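DNA repair protein PprA (Deinococcus deserti, PDB 6MC8) is a radiation-induced DNA-binding protein of DNA damage repair, linked to genome segregation and filament formation. Local coordinates at residues 192-197 and 282-287; 80-85 and 128-133. The protein carries 2 engineered substitutions. One frame throughout, in Å; residues are numbered along the deposited sequence.

Contact 1: 192-197 and 282-287; sequences VEVHRP and REATET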
loop_
_atom_site.group_PDB
_atom_site.type_symbol
_atom_site.label_atom_id
_atom_site.label_comp_id
_atom_site.label_asym_id
_atom_site.label_seq_id
_atom_site.Cartn_x
_atom_site.Cartn_y
_atom_site.Cartn_z
ATOM N N VAL A 192 2.674 16.196 1.102
ATOM C CA VAL A 192 4.047 16.646 1.280
ATOM C C VAL A 192 4.107 17.538 2.517
ATOM O O VAL A 192 3.212 18.359 2.752
ATOM C CB VAL A 192 4.583 17.350 0.011
ATOM C CG1 VAL A 192 3.726 18.522 -0.400
ATOM C CG2 VAL A 192 6.022 17.791 0.186
ATOM N N GLU A 193 5.120 17.318 3.348
ATOM C CA GLU A 193 5.351 18.098 4.553
ATOM C C GLU A 193 6.627 18.900 4.369
ATOM O O GLU A 193 7.613 18.382 3.846
ATOM C CB GLU A 193 5.465 17.194 5.782
ATOM C CG GLU A 193 5.660 17.934 7.092
ATOM C CD GLU A 193 5.789 17.007 8.272
ATOM O OE1 GLU A 193 5.765 15.780 8.072
ATOM O OE2 GLU A 193 5.913 17.503 9.404
ATOM N N VAL A 194 6.596 20.161 4.778
ATOM C CA VAL A 194 7.764 21.029 4.806
ATOM C C VAL A 194 7.954 21.495 6.241
ATOM O O VAL A 194 7.046 22.088 6.829
ATOM C CB VAL A 194 7.599 22.213 3.838
ATOM C CG1 VAL A 194 8.642 23.252 4.085
ATOM C CG2 VAL A 194 7.703 21.731 2.413
ATOM N N HIS A 195 9.129 21.226 6.802
ATOM C CA HIS A 195 9.370 21.362 8.232
ATOM C C HIS A 195 10.596 22.220 8.507
ATOM O O HIS A 195 11.688 21.919 8.025
ATOM C CB HIS A 195 9.559 19.991 8.864
ATOM C CG HIS A 195 9.850 20.028 10.328
ATOM N ND1 HIS A 195 8.880 20.262 11.275
ATOM C CD2 HIS A 195 11.005 19.851 11.009
ATOM C CE1 HIS A 195 9.425 20.229 12.477
ATOM N NE2 HIS A 195 10.714 19.985 12.342
ATOM N N ARG A 196 10.413 23.268 9.300
ATOM C CA ARG A 196 11.522 24.021 9.883
ATOM C C ARG A 196 11.337 23.984 11.392
ATOM O O ARG A 196 10.267 24.397 11.882
ATOM C CB ARG A 196 11.581 25.458 9.379
ATOM C CG ARG A 196 12.826 26.185 9.851
ATOM C CD ARG A 196 12.849 27.644 9.463
ATOM N NE ARG A 196 12.920 27.848 8.026
ATOM C CZ ARG A 196 11.944 28.385 7.310
ATOM N NH1 ARG A 196 10.825 28.763 7.902
ATOM N NH2 ARG A 196 12.086 28.542 6.007
ATOM N N PRO A 197 12.324 23.506 12.150
ATOM C CA PRO A 197 12.123 23.262 13.586
ATOM C C PRO A 197 11.927 24.540 14.388
ATOM O O PRO A 197 12.659 25.518 14.232
ATOM C CB PRO A 197 13.407 22.539 13.997
ATOM C CG PRO A 197 13.922 21.957 12.748
ATOM C CD PRO A 197 13.590 22.932 11.678
ATOM N N ARG A 282 6.028 23.750 -3.009
ATOM C CA ARG A 282 6.242 25.188 -3.089
ATOM C C ARG A 282 5.147 25.943 -2.346
ATOM O O ARG A 282 5.389 27.022 -1.797
ATOM C CB ARG A 282 6.306 25.606 -4.555
ATOM C CG ARG A 282 6.804 27.010 -4.828
ATOM C CD ARG A 282 6.829 27.288 -6.328
ATOM N NE ARG A 282 7.709 26.366 -7.042
ATOM C CZ ARG A 282 7.295 25.478 -7.942
ATOM N NH1 ARG A 282 6.010 25.396 -8.254
ATOM N NH2 ARG A 282 8.168 24.677 -8.534
ATOM N N GLU A 283 3.935 25.380 -2.312
ATOM C CA GLU A 283 2.872 25.941 -1.487
ATOM C C GLU A 283 3.178 25.775 -0.005
ATOM O O GLU A 283 2.994 26.711 0.777
ATOM C CB GLU A 283 1.534 25.283 -1.828
ATOM C CG GLU A 283 0.366 25.766 -0.985
ATOM C CD GLU A 283 -0.928 25.057 -1.309
ATOM O OE1 GLU A 283 -0.924 24.197 -2.208
ATOM O OE2 GLU A 283 -1.948 25.347 -0.656
ATOM N N ALA A 284 3.661 24.596 0.391
ATOM C CA ALA A 284 3.902 24.314 1.802
ATOM C C ALA A 284 5.078 25.116 2.342
ATOM O O ALA A 284 5.090 25.491 3.517
ATOM C CB ALA A 284 4.139 22.819 2.002
ATOM N N THR A 285 6.071 25.390 1.496
ATOM C CA THR A 285 7.204 26.208 1.910
ATOM C C THR A 285 6.786 27.662 2.108
ATOM O O THR A 285 7.169 28.301 3.092
ATOM C CB THR A 285 8.325 26.087 0.875
ATOM O OG1 THR A 285 8.740 24.720 0.781
ATOM C CG2 THR A 285 9.519 26.933 1.257
ATOM N N GLU A 286 5.978 28.193 1.186
ATOM C CA GLU A 286 5.443 29.541 1.344
ATOM C C GLU A 286 4.462 29.625 2.505
ATOM O O GLU A 286 4.366 30.662 3.168
ATOM C CB GLU A 286 4.774 30.003 0.049
ATOM C CG GLU A 286 5.736 30.443 -1.037
ATOM C CD GLU A 286 6.372 31.796 -0.740
ATOM O OE1 GLU A 286 5.688 32.665 -0.162
ATOM O OE2 GLU A 286 7.557 31.990 -1.080
ATOM N N THR A 287 3.720 28.547 2.762
ATOM C CA THR A 287 2.804 28.541 3.896
ATOM C C THR A 287 3.572 28.476 5.211
ATOM O O THR A 287 3.221 29.165 6.173
ATOM C CB THR A 287 1.821 27.374 3.775
ATOM O OG1 THR A 287 1.129 27.464 2.528
ATOM C CG2 THR A 287 0.797 27.405 4.884
#
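Val194 stands on the face of the antiparallel sheet turned to helix 274-304, where it meets Ala284 and Thr285; its strand neighbours Glu193 and His195 project from the other face. There the His195 ring meets that of Trp172, the planes about 45° apart, while His195 ND1 and Glu193 OE2 both hydrogen-bond to Ser261. Strand 189-195 has 179-186 along one edge and 261-267 along the other.

On the helix side, Val194 CG2 touches the methyl of Ala284, CG2 to CB 3.7 Å. With CG1 anti to the backbone N (chi1 167°), both methyls reach the Thr285 hydroxyl: Val194 CG1 and CG2 each lie 3.6 Å from Thr285 OG1. The hydroxyl itself is hydrogen-bonded to the carbonyl of Gln281, one turn back, which satisfies its polar end beside the apolar surface. This is helix-on-sheet packing, and the single methyl of Ala284 lets the helix come close: the CA atoms of Val194 and Ala284 are 5.9 Å apart. Ala284 also touches Val264 on the next strand. An alanine in place of Val194 would probably open a gap against the Ala284 methyl and leave the Thr285 hydroxyl without its apolar neighbours. Past the strand, the Arg196 guanidinium reaches farther along the same helix, forming a salt bridge with Asp289 and a hydrogen bond with Gln292.

Contact 2: 80-85 and 128-133; sequences WGLGLL and SMQAPG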
loop_
_atom_site.group_PDB
_atom_site.type_symbol
_atom_site.label_atom_id
_atom_site.label_comp_id
_atom_site.label_asym_id
_atom_site.label_seq_id
_atom_site.Cartn_x
_atom_site.Cartn_y
_atom_site.Cartn_z
ATOM N N TRP A 80 1.731 22.431 13.872
ATOM C CA TRP A 80 2.537 22.276 15.078
ATOM C C TRP A 80 3.737 21.369 14.839
ATOM O O TRP A 80 4.803 21.591 15.421
ATOM C CB TRP A 80 1.661 21.738 16.203
ATOM C CG TRP A 80 0.733 22.752 16.771
ATOM C CD1 TRP A 80 0.867 24.102 16.716
ATOM C CD2 TRP A 80 -0.521 22.500 17.408
ATOM N NE1 TRP A 80 -0.197 24.709 17.325
ATOM C CE2 TRP A 80 -1.069 23.746 17.753
ATOM C CE3 TRP A 80 -1.224 21.340 17.737
ATOM C CZ2 TRP A 80 -2.286 23.865 18.412
ATOM C CZ3 TRP A 80 -2.430 21.462 18.388
ATOM C CH2 TRP A 80 -2.950 22.713 18.719
ATOM N N GLY A 81 3.587 20.366 13.976
ATOM C CA GLY A 81 4.688 19.528 13.545
ATOM C C GLY A 81 5.271 18.649 14.628
ATOM O O GLY A 81 6.491 18.547 14.768
ATOM N N LEU A 82 4.408 18.011 15.402
ATOM C CA LEU A 82 4.848 17.219 16.535
ATOM C C LEU A 82 5.248 15.808 16.140
ATOM O O LEU A 82 5.785 15.076 16.973
ATOM C CB LEU A 82 3.746 17.178 17.594
ATOM C CG LEU A 82 3.300 18.560 18.076
ATOM C CD1 LEU A 82 2.173 18.456 19.084
ATOM C CD2 LEU A 82 4.454 19.370 18.631
ATOM N N GLY A 83 5.023 15.418 14.893
ATOM C CA GLY A 83 5.331 14.069 14.468
ATOM C C GLY A 83 4.280 13.065 14.876
ATOM O O GLY A 83 4.616 11.927 15.222
ATOM N N LEU A 84 3.010 13.462 14.846
ATOM C CA LEU A 84 1.908 12.613 15.268
ATOM C C LEU A 84 0.959 12.336 14.109
ATOM O O LEU A 84 -0.234 12.119 14.309
ATOM C CB LEU A 84 1.161 13.250 16.436
ATOM C CG LEU A 84 2.033 13.624 17.636
ATOM C CD1 LEU A 84 1.209 14.249 18.751
ATOM C CD2 LEU A 84 2.839 12.452 18.138
ATOM N N LEU A 85 1.492 12.349 12.885
ATOM C CA LEU A 85 0.691 12.118 11.690
ATOM C C LEU A 85 0.286 10.661 11.529
ATOM O O LEU A 85 -0.650 10.368 10.781
ATOM C CB LEU A 85 1.464 12.592 10.461
ATOM C CG LEU A 85 1.668 14.101 10.372
ATOM C CD1 LEU A 85 2.642 14.460 9.271
ATOM C CD2 LEU A 85 0.338 14.769 10.132
ATOM N N SER A 128 4.610 13.255 25.076
ATOM C CA SER A 128 4.860 11.872 25.464
ATOM C C SER A 128 4.564 10.884 24.342
ATOM O O SER A 128 4.908 9.706 24.471
ATOM C CB SER A 128 4.039 11.517 26.703
ATOM O OG SER A 128 2.657 11.496 26.419
ATOM N N MET A 129 3.944 11.333 23.256
ATOM C CA MET A 129 3.685 10.522 22.082
ATOM C C MET A 129 4.785 10.637 21.038
ATOM O O MET A 129 4.764 9.897 20.051
ATOM C CB MET A 129 2.355 10.946 21.454
ATOM C CG MET A 129 1.172 10.901 22.391
ATOM S SD MET A 129 -0.306 11.569 21.626
ATOM C CE MET A 129 -1.398 11.609 23.028
ATOM N N GLN A 130 5.678 11.600 21.190
ATOM C CA GLN A 130 6.698 11.878 20.156
ATOM C C GLN A 130 7.935 10.992 20.265
ATOM O O GLN A 130 8.185 10.456 21.300
ATOM C CB GLN A 130 7.222 13.300 20.273
ATOM C CG GLN A 130 6.191 14.402 20.278
ATOM C CD GLN A 130 6.853 15.753 20.376
ATOM O OE1 GLN A 130 6.775 16.565 19.488
ATOM N NE2 GLN A 130 7.541 16.005 21.461
ATOM N N ALA A 131 8.676 10.899 19.175
ATOM C CA ALA A 131 9.969 10.220 19.099
ATOM C C ALA A 131 10.928 11.071 18.278
ATOM O O ALA A 131 11.025 10.911 17.053
ATOM C CB ALA A 131 9.834 8.823 18.499
ATOM N N PRO A 132 11.649 11.992 18.915
ATOM C CA PRO A 132 12.657 12.767 18.188
ATOM C C PRO A 132 13.905 11.947 17.912
ATOM O O PRO A 132 14.223 10.995 18.628
ATOM C CB PRO A 132 12.967 13.928 19.140
ATOM C CG PRO A 132 11.814 13.986 20.064
ATOM C CD PRO A 132 11.392 12.566 20.243
ATOM N N GLY A 133 14.615 12.331 16.860
ATOM C CA GLY A 133 15.907 11.763 16.570
ATOM C C GLY A 133 17.011 12.552 17.238
ATOM O O GLY A 133 16.760 13.408 18.091
HETATM O O HOH W 1 7.503 12.184 16.824
#
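Leu82, Gly83 and Leu84 face Met129 and Gln130 as two irregular chain stretches, neither of them helix or strand. Gly81 is the first residue to leave the helical conformation after helix 62-80, and it does so with a positive phi of 67°. Gly83 turns positive again, at phi 80°; with these backbone angles any side chain would run into the carbonyl O of Leu82, so only glycine fits comfortably here. Between the backbones sits a water that accepts from Ala131 N at 2.9 Å and donates a weak bond to Gly83 O, a loose bridge between the two main chains.

Leu84 carries the apolar part of the contact. Its CD2 methyl lies 3.7 Å from Met129 CB and equally close to Met129 O, the two side chains crossing at about a right angle. Met129 offers only the root of its side chain here: beyond CG the chain is extended and carries the sulfur off toward Leu87. Gln130 lies across Leu82, and its aliphatic portion closes over the backbone there. With CG anti to the carbonyl carbon of Gln130 (chi1 -53°), that methylene is set over the Leu82 carbonyl, Gln130 CG lying 3.4 Å from Leu82 O.

Met129 O accepts a hydrogen bond from the indole NE1 of Trp140, and the backbone of Ala131 pairs with Glu139. Leu82 and Leu84 both rest on Tyr126 of helix 119-127. The contact therefore joins the chain leaving helix 62-80 on its way to strand 89-95 with the loop that runs from helix 119-127 towards helix 156-163.

From the N terminus, contact 2 comes first: it brings 128-133 back to 80-85, closing a loop that holds the three-stranded antiparallel sheet and helix 119-127. The chain then builds the first strands of the four-stranded sheet before contact 1 opens at 192-197. It closes at 282-287 after three helices and strand 261-267, pinning the long helix 274-304 to that second sheet. The loops follow in series, neither nested nor crossed. Their centres are about 17 Å apart, yet the segments touch: Glu193 OE1 packs 3.6 Å from Leu85 CD1, and His195 lies near Gly81. Ser260 adds a tie, bonded to both Trp80 and Arg196 by hydrogen bonds.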